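Long-range contact in nuclear inclusion protein A (Tobacco vein mottling virus, PDB 3MMG), which probably works as a cysteine-type peptidase of the 3C-like kind, in potyvirus protease family C4: residues A[6-18]-A[153-165]. The protein carries 3 engineered substitutions. Numbering follows the deposited sequence.
Sequences KGVRDFNPISACV and SPLVSIIDGNILG
I14 and V156 make the tight part of this contact. They meet tip to tip: I14 CD1 sits 3.6 Å from both V156 CG1 and V156 CG2. The I14 methyl CG2 slides past the P154 ring, 3.8 Å from its CG, and lies more loosely near I163 CD1. P154 CG also meets V18 CG2 at 4.0 Å. F11, at the N-cap before helix 12-15, also reaches V156. V156 CG1 lies in the ring plane, at the edge, 3.8 Å from F11 CE2. R9 CG lies over one face of that ring.

The R9 end is looser and partly exposed, with one bridging water. CG of R9 is anti to the backbone N (chi1 171°), and the chain bends at chi3 (-71°). This lays the guanidinium over the 158-161 turn, one face toward G161 N. R9 NH2 is 3.2 Å from I159 O, but at a poor angle. The water accepts from R9 NE at 2.9 Å and donates to I158 O at 2.6 Å. K6 CG meets I158 CD1 at 3.7 Å, and its CE lies near I159 CD1.

Residues 6-18 lead from the hairpin of strands 154-157 and 163-171, in the closed C-terminal barrel, into strand 18-25 of the N-terminal sheet. This is consistent with the two-barrel, chymotrypsin-like fold of clan PA. With no direct hydrogen bond between the segments, cohesion rests mainly on I14, F11 and V18; water-bridged R9 is probably more easily shifted.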
ATOM      1  N   LYS A   6      10.032  -5.429 -21.636  1.00  9.64           N
ATOM      2  CA  LYS A   6      11.225  -5.288 -20.820  1.00  9.94           C
ATOM      3  C   LYS A   6      11.746  -6.661 -20.392  1.00  9.50           C
ATOM      4  O   LYS A   6      10.973  -7.601 -20.203  1.00  9.98           O
ATOM      5  CB  LYS A   6      10.904  -4.473 -19.575  1.00 10.16           C
ATOM      6  CG  LYS A   6      10.572  -2.993 -19.863  1.00 13.11           C
ATOM      7  CD  LYS A   6      11.735  -2.296 -20.538  1.00 17.32           C
ATOM      8  CE  LYS A   6      11.655  -0.795 -20.264  1.00 20.93           C
ATOM      9  NZ  LYS A   6      12.940  -0.105 -20.628  1.00 26.79           N
ATOM     10  N   GLY A   7      13.063  -6.732 -20.226  1.00  9.70           N
ATOM     11  CA  GLY A   7      13.756  -7.959 -19.820  1.00  9.33           C
ATOM     12  C   GLY A   7      13.643  -8.250 -18.340  1.00  9.38           C
ATOM     13  O   GLY A   7      12.905  -7.588 -17.594  1.00 10.00           O
ATOM     14  N   VAL A   8      14.404  -9.246 -17.905  1.00 10.14           N
ATOM     15  CA  VAL A   8      14.384  -9.663 -16.484  1.00  9.84           C
ATOM     16  C   VAL A   8      14.730  -8.521 -15.504  1.00 10.73           C
ATOM     17  O   VAL A   8      15.634  -7.721 -15.764  1.00 11.82           O
ATOM     18  CB  VAL A   8      15.294 -10.919 -16.260  1.00  9.46           C
ATOM     19  CG1 VAL A   8      14.772 -12.100 -17.133  1.00  8.93           C
ATOM     20  CG2 VAL A   8      16.792 -10.634 -16.562  1.00 10.63           C
ATOM     21  N   ARG A   9      13.960  -8.434 -14.416  1.00 10.45           N
ATOM     22  CA  ARG A   9      14.133  -7.410 -13.362  1.00 10.56           C
ATOM     23  C   ARG A   9      14.092  -8.064 -11.995  1.00 10.00           C
ATOM     24  O   ARG A   9      13.387  -9.054 -11.812  1.00  9.80           O
ATOM     25  CB  ARG A   9      13.015  -6.337 -13.468  1.00 10.00           C
ATOM     26  CG  ARG A   9      12.941  -5.311 -12.305  1.00 12.38           C
ATOM     27  CD  ARG A   9      12.044  -4.093 -12.620  1.00 13.53           C
ATOM     28  NE  ARG A   9      12.630  -3.202 -13.616  1.00 14.92           N
ATOM     29  CZ  ARG A   9      13.629  -2.348 -13.395  1.00 16.73           C
ATOM     30  NH1 ARG A   9      14.183  -2.228 -12.192  1.00 17.39           N
ATOM     31  NH2 ARG A   9      14.090  -1.608 -14.402  1.00 20.79           N
ATOM     32  N   ASP A  10      14.841  -7.479 -11.051  1.00  9.19           N
ATOM     33  CA  ASP A  10      14.924  -7.976  -9.690  1.00 10.35           C
ATOM     34  C   ASP A  10      13.958  -7.218  -8.793  1.00 10.62           C
ATOM     35  O   ASP A  10      14.185  -6.037  -8.482  1.00 11.54           O
ATOM     36  CB  ASP A  10      16.355  -7.781  -9.164  1.00 10.56           C
ATOM     37  CG  ASP A  10      16.652  -8.611  -7.904  1.00 13.61           C
ATOM     38  OD1 ASP A  10      15.719  -8.923  -7.150  1.00 13.62           O
ATOM     39  OD2 ASP A  10      17.838  -8.950  -7.655  1.00 13.96           O
ATOM     40  N   PHE A  11      12.893  -7.892  -8.357  1.00 10.63           N
ATOM     41  CA  PHE A  11      11.918  -7.258  -7.457  1.00 10.00           C
ATOM     42  C   PHE A  11      12.107  -7.665  -6.001  1.00 10.89           C
ATOM     43  O   PHE A  11      11.292  -7.340  -5.118  1.00 10.60           O
ATOM     44  CB  PHE A  11      10.479  -7.625  -7.871  1.00  9.98           C
ATOM     45  CG  PHE A  11      10.128  -7.177  -9.249  1.00  9.57           C
ATOM     46  CD1 PHE A  11      10.258  -8.042 -10.326  1.00  9.90           C
ATOM     47  CD2 PHE A  11       9.646  -5.889  -9.463  1.00  9.88           C
ATOM     48  CE1 PHE A  11       9.906  -7.610 -11.614  1.00 10.40           C
ATOM     49  CE2 PHE A  11       9.293  -5.452 -10.738  1.00 11.91           C
ATOM     50  CZ  PHE A  11       9.429  -6.321 -11.804  1.00 10.75           C
ATOM     51  N   ASN A  12      13.165  -8.418  -5.734  1.00  9.94           N
ATOM     52  CA  ASN A  12      13.337  -8.961  -4.393  1.00  9.93           C
ATOM     53  C   ASN A  12      13.525  -7.948  -3.282  1.00 10.53           C
ATOM     54  O   ASN A  12      12.977  -8.136  -2.190  1.00  9.81           O
ATOM     55  CB  ASN A  12      14.453 -10.008  -4.396  1.00  9.58           C
ATOM     56  CG  ASN A  12      14.035 -11.239  -5.142  1.00 10.75           C
ATOM     57  OD1 ASN A  12      13.198 -12.001  -4.659  1.00 11.67           O
ATOM     58  ND2 ASN A  12      14.564 -11.409  -6.340  1.00  9.98           N
ATOM     59  N   PRO A  13      14.283  -6.867  -3.535  1.00 10.71           N
ATOM     60  CA  PRO A  13      14.372  -5.845  -2.475  1.00 10.95           C
ATOM     61  C   PRO A  13      13.030  -5.232  -2.050  1.00 11.09           C
ATOM     62  O   PRO A  13      12.852  -4.877  -0.871  1.00 11.00           O
ATOM     63  CB  PRO A  13      15.249  -4.775  -3.110  1.00 11.30           C
ATOM     64  CG  PRO A  13      16.127  -5.530  -4.078  1.00 11.84           C
ATOM     65  CD  PRO A  13      15.174  -6.549  -4.665  1.00 12.17           C
ATOM     66  N   ILE A  14      12.103  -5.096  -2.998  1.00 11.24           N
ATOM     67  CA  ILE A  14      10.743  -4.653  -2.651  1.00 10.66           C
ATOM     68  C   ILE A  14      10.001  -5.677  -1.817  1.00 10.68           C
ATOM     69  O   ILE A  14       9.449  -5.335  -0.766  1.00 11.72           O
ATOM     70  CB  ILE A  14       9.929  -4.277  -3.911  1.00 10.16           C
ATOM     71  CG1 ILE A  14      10.647  -3.152  -4.671  1.00 13.09           C
ATOM     72  CG2 ILE A  14       8.489  -3.893  -3.534  1.00 11.12           C
ATOM     73  CD1 ILE A  14      10.278  -3.083  -6.129  1.00 14.24           C
ATOM     74  N   SER A  15       9.994  -6.926  -2.284  0.50 10.67           N
ATOM     75  CA  SER A  15       9.381  -8.034  -1.566  0.50 11.03           C
ATOM     76  C   SER A  15       9.885  -8.161  -0.126  0.50 10.75           C
ATOM     77  O   SER A  15       9.120  -8.517   0.770  0.50 10.53           O
ATOM     78  CB  SER A  15       9.634  -9.334  -2.330  0.50 11.07           C
ATOM     79  OG  SER A  15       9.105 -10.433  -1.638  0.50 13.67           O
ATOM     80  N   ALA A  16      11.167  -7.860   0.090  1.00 10.62           N
ATOM     81  CA  ALA A  16      11.779  -7.957   1.418  1.00 10.70           C
ATOM     82  C   ALA A  16      11.177  -6.955   2.420  1.00 11.14           C
ATOM     83  O   ALA A  16      11.300  -7.148   3.624  1.00 12.13           O
ATOM     84  CB  ALA A  16      13.283  -7.785   1.329  1.00 10.56           C
ATOM     85  N   CYS A  17      10.569  -5.877   1.906  1.00 11.42           N
ATOM     86  CA  CYS A  17       9.948  -4.831   2.714  1.00 11.87           C
ATOM     87  C   CYS A  17       8.433  -4.931   2.789  1.00 11.31           C
ATOM     88  O   CYS A  17       7.788  -4.153   3.481  1.00 11.00           O
ATOM     89  CB  CYS A  17      10.340  -3.465   2.162  1.00 11.80           C
ATOM     90  SG  CYS A  17      12.122  -3.185   2.337  1.00 18.44           S
ATOM     91  N   VAL A  18       7.845  -5.903   2.097  1.00 11.29           N
ATOM     92  CA  VAL A  18       6.409  -6.058   2.155  1.00 12.00           C
ATOM     93  C   VAL A  18       6.039  -6.768   3.446  1.00 12.24           C
ATOM     94  O   VAL A  18       6.720  -7.727   3.848  1.00 12.98           O
ATOM     95  CB  VAL A  18       5.882  -6.823   0.921  1.00 12.51           C
ATOM     96  CG1 VAL A  18       4.403  -7.195   1.099  1.00 14.54           C
ATOM     97  CG2 VAL A  18       6.077  -5.967  -0.318  1.00 13.10           C
ATOM     98  N   SER A 153      -0.623  -3.913  -1.617  1.00  9.42           N
ATOM     99  CA  SER A 153       0.453  -4.498  -2.423  1.00  9.45           C
ATOM    100  C   SER A 153       1.050  -3.429  -3.325  1.00  9.00           C
ATOM    101  O   SER A 153       0.305  -2.706  -4.015  1.00  9.30           O
ATOM    102  CB  SER A 153      -0.051  -5.690  -3.248  1.00  9.70           C
ATOM    103  OG  SER A 153      -0.640  -6.687  -2.402  1.00 10.77           O
ATOM    104  N   PRO A 154       2.383  -3.291  -3.316  1.00  9.54           N
ATOM    105  CA  PRO A 154       2.981  -2.293  -4.214  1.00  8.85           C
ATOM    106  C   PRO A 154       2.783  -2.576  -5.704  1.00  9.00           C
ATOM    107  O   PRO A 154       2.839  -3.729  -6.145  1.00  8.97           O
ATOM    108  CB  PRO A 154       4.479  -2.334  -3.876  1.00  9.81           C
ATOM    109  CG  PRO A 154       4.703  -3.654  -3.216  1.00  9.86           C
ATOM    110  CD  PRO A 154       3.395  -3.998  -2.504  1.00  9.08           C
ATOM    111  N   LEU A 155       2.555  -1.501  -6.446  1.00  8.15           N
ATOM    112  CA  LEU A 155       2.664  -1.501  -7.907  1.00  8.09           C
ATOM    113  C   LEU A 155       3.976  -0.858  -8.291  1.00  8.57           C
ATOM    114  O   LEU A 155       4.269   0.277  -7.877  1.00  8.92           O
ATOM    115  CB  LEU A 155       1.498  -0.737  -8.533  1.00  8.64           C
ATOM    116  CG  LEU A 155       0.111  -1.399  -8.551  1.00  7.77           C
ATOM    117  CD1 LEU A 155       0.128  -2.732  -9.308  1.00  8.81           C
ATOM    118  CD2 LEU A 155      -0.477  -1.572  -7.124  1.00 10.27           C
ATOM    119  N   VAL A 156       4.763  -1.597  -9.058  1.00  8.66           N
ATOM    120  CA  VAL A 156       6.164  -1.261  -9.306  1.00  8.33           C
ATOM    121  C   VAL A 156       6.370  -0.985 -10.795  1.00  8.27           C
ATOM    122  O   VAL A 156       5.944  -1.777 -11.637  1.00  8.63           O
ATOM    123  CB  VAL A 156       7.099  -2.432  -8.842  1.00  8.23           C
ATOM    124  CG1 VAL A 156       8.572  -2.093  -9.100  1.00  9.98           C
ATOM    125  CG2 VAL A 156       6.896  -2.713  -7.359  1.00  9.88           C
ATOM    126  N   SER A 157       7.016   0.125 -11.133  1.00  8.34           N
ATOM    127  CA  SER A 157       7.283   0.414 -12.548  1.00  8.62           C
ATOM    128  C   SER A 157       8.297  -0.572 -13.155  1.00  9.47           C
ATOM    129  O   SER A 157       9.332  -0.860 -12.556  1.00 10.06           O
ATOM    130  CB  SER A 157       7.891   1.818 -12.675  1.00  8.87           C
ATOM    131  OG  SER A 157       8.327   2.022 -14.019  1.00  9.86           O
ATOM    132  N   ILE A 158       8.002  -1.081 -14.343  1.00 11.27           N
ATOM    133  CA  ILE A 158       8.991  -1.894 -15.051  1.00 12.28           C
ATOM    134  C   ILE A 158       9.988  -1.034 -15.841  1.00 12.57           C
ATOM    135  O   ILE A 158      10.925  -1.566 -16.476  1.00 13.19           O
ATOM    136  CB  ILE A 158       8.323  -2.975 -15.945  1.00 12.16           C
ATOM    137  CG1 ILE A 158       7.213  -2.382 -16.833  1.00 15.21           C
ATOM    138  CG2 ILE A 158       7.740  -4.053 -15.088  1.00 12.76           C
ATOM    139  CD1 ILE A 158       7.664  -1.573 -18.045  1.00 18.72           C
ATOM    140  N   ILE A 159       9.818   0.290 -15.798  1.00 12.70           N
ATOM    141  CA  ILE A 159      10.817   1.202 -16.386  1.00 14.10           C
ATOM    142  C   ILE A 159      12.057   1.307 -15.486  1.00 13.71           C
ATOM    143  O   ILE A 159      13.187   1.105 -15.933  1.00 14.34           O
ATOM    144  CB  ILE A 159      10.233   2.625 -16.637  1.00 14.43           C
ATOM    145  CG1 ILE A 159       8.926   2.582 -17.464  1.00 16.33           C
ATOM    146  CG2 ILE A 159      11.283   3.521 -17.301  1.00 16.20           C
ATOM    147  CD1 ILE A 159       9.053   1.927 -18.841  1.00 18.73           C
ATOM    148  N   ASP A 160      11.839   1.607 -14.207  1.00 13.25           N
ATOM    149  CA  ASP A 160      12.949   1.884 -13.288  1.00 12.12           C
ATOM    150  C   ASP A 160      12.831   1.211 -11.912  1.00 11.82           C
ATOM    151  O   ASP A 160      13.646   1.487 -11.007  1.00 11.64           O
ATOM    152  CB  ASP A 160      13.100   3.405 -13.127  1.00 12.47           C
ATOM    153  CG  ASP A 160      11.879   4.059 -12.476  1.00 14.22           C
ATOM    154  OD1 ASP A 160      10.905   3.344 -12.100  1.00 11.97           O
ATOM    155  OD2 ASP A 160      11.876   5.307 -12.389  1.00 14.04           O
ATOM    156  N   GLY A 161      11.846   0.318 -11.750  1.00 10.19           N
ATOM    157  CA  GLY A 161      11.653  -0.379 -10.466  1.00 10.42           C
ATOM    158  C   GLY A 161      11.199   0.469  -9.279  1.00  9.73           C
ATOM    159  O   GLY A 161      11.184  -0.010  -8.154  1.00 10.74           O
ATOM    160  N   ASN A 162      10.807   1.716  -9.520  1.00  9.68           N
ATOM    161  CA  ASN A 162      10.255   2.550  -8.454  1.00  8.67           C
ATOM    162  C   ASN A 162       8.854   2.072  -8.061  1.00  8.98           C
ATOM    163  O   ASN A 162       8.106   1.554  -8.895  1.00  8.27           O
ATOM    164  CB  ASN A 162      10.151   4.006  -8.885  1.00  9.87           C
ATOM    165  CG  ASN A 162      11.507   4.741  -8.907  1.00 11.94           C
ATOM    166  OD1 ASN A 162      12.613   4.148  -9.015  1.00 15.25           O
ATOM    167  ND2 ASN A 162      11.414   6.058  -8.816  1.00 14.62           N
ATOM    168  N   ILE A 163       8.511   2.257  -6.789  1.00  7.32           N
ATOM    169  CA  ILE A 163       7.150   1.953  -6.337  1.00  7.40           C
ATOM    170  C   ILE A 163       6.271   3.147  -6.692  1.00  8.38           C
ATOM    171  O   ILE A 163       6.593   4.278  -6.302  1.00  8.94           O
ATOM    172  CB  ILE A 163       7.124   1.693  -4.829  1.00  7.49           C
ATOM    173  CG1 ILE A 163       8.076   0.514  -4.479  1.00  7.82           C
ATOM    174  CG2 ILE A 163       5.682   1.457  -4.336  1.00  8.51           C
ATOM    175  CD1 ILE A 163       8.223   0.290  -2.993  1.00 10.08           C
ATOM    176  N   LEU A 164       5.167   2.895  -7.409  1.00  8.00           N
ATOM    177  CA  LEU A 164       4.324   3.994  -7.928  1.00  8.04           C
ATOM    178  C   LEU A 164       3.037   4.155  -7.129  1.00  8.44           C
ATOM    179  O   LEU A 164       2.386   5.195  -7.199  1.00  8.00           O
ATOM    180  CB  LEU A 164       3.959   3.769  -9.385  1.00  8.61           C
ATOM    181  CG  LEU A 164       5.110   3.571 -10.370  1.00  8.96           C
ATOM    182  CD1 LEU A 164       4.548   3.558 -11.794  1.00  8.86           C
ATOM    183  CD2 LEU A 164       6.233   4.589 -10.201  1.00 11.57           C
ATOM    184  N   GLY A 165       2.673   3.116  -6.379  1.00  8.77           N
ATOM    185  CA  GLY A 165       1.370   3.160  -5.710  1.00  8.13           C
ATOM    186  C   GLY A 165       1.167   1.872  -4.953  1.00  8.82           C
ATOM    187  O   GLY A 165       2.020   0.979  -4.982  1.00  8.10           O
TER
HETATM  188  O   HOH W   1      12.010  -3.963 -16.331  1.00 16.62           O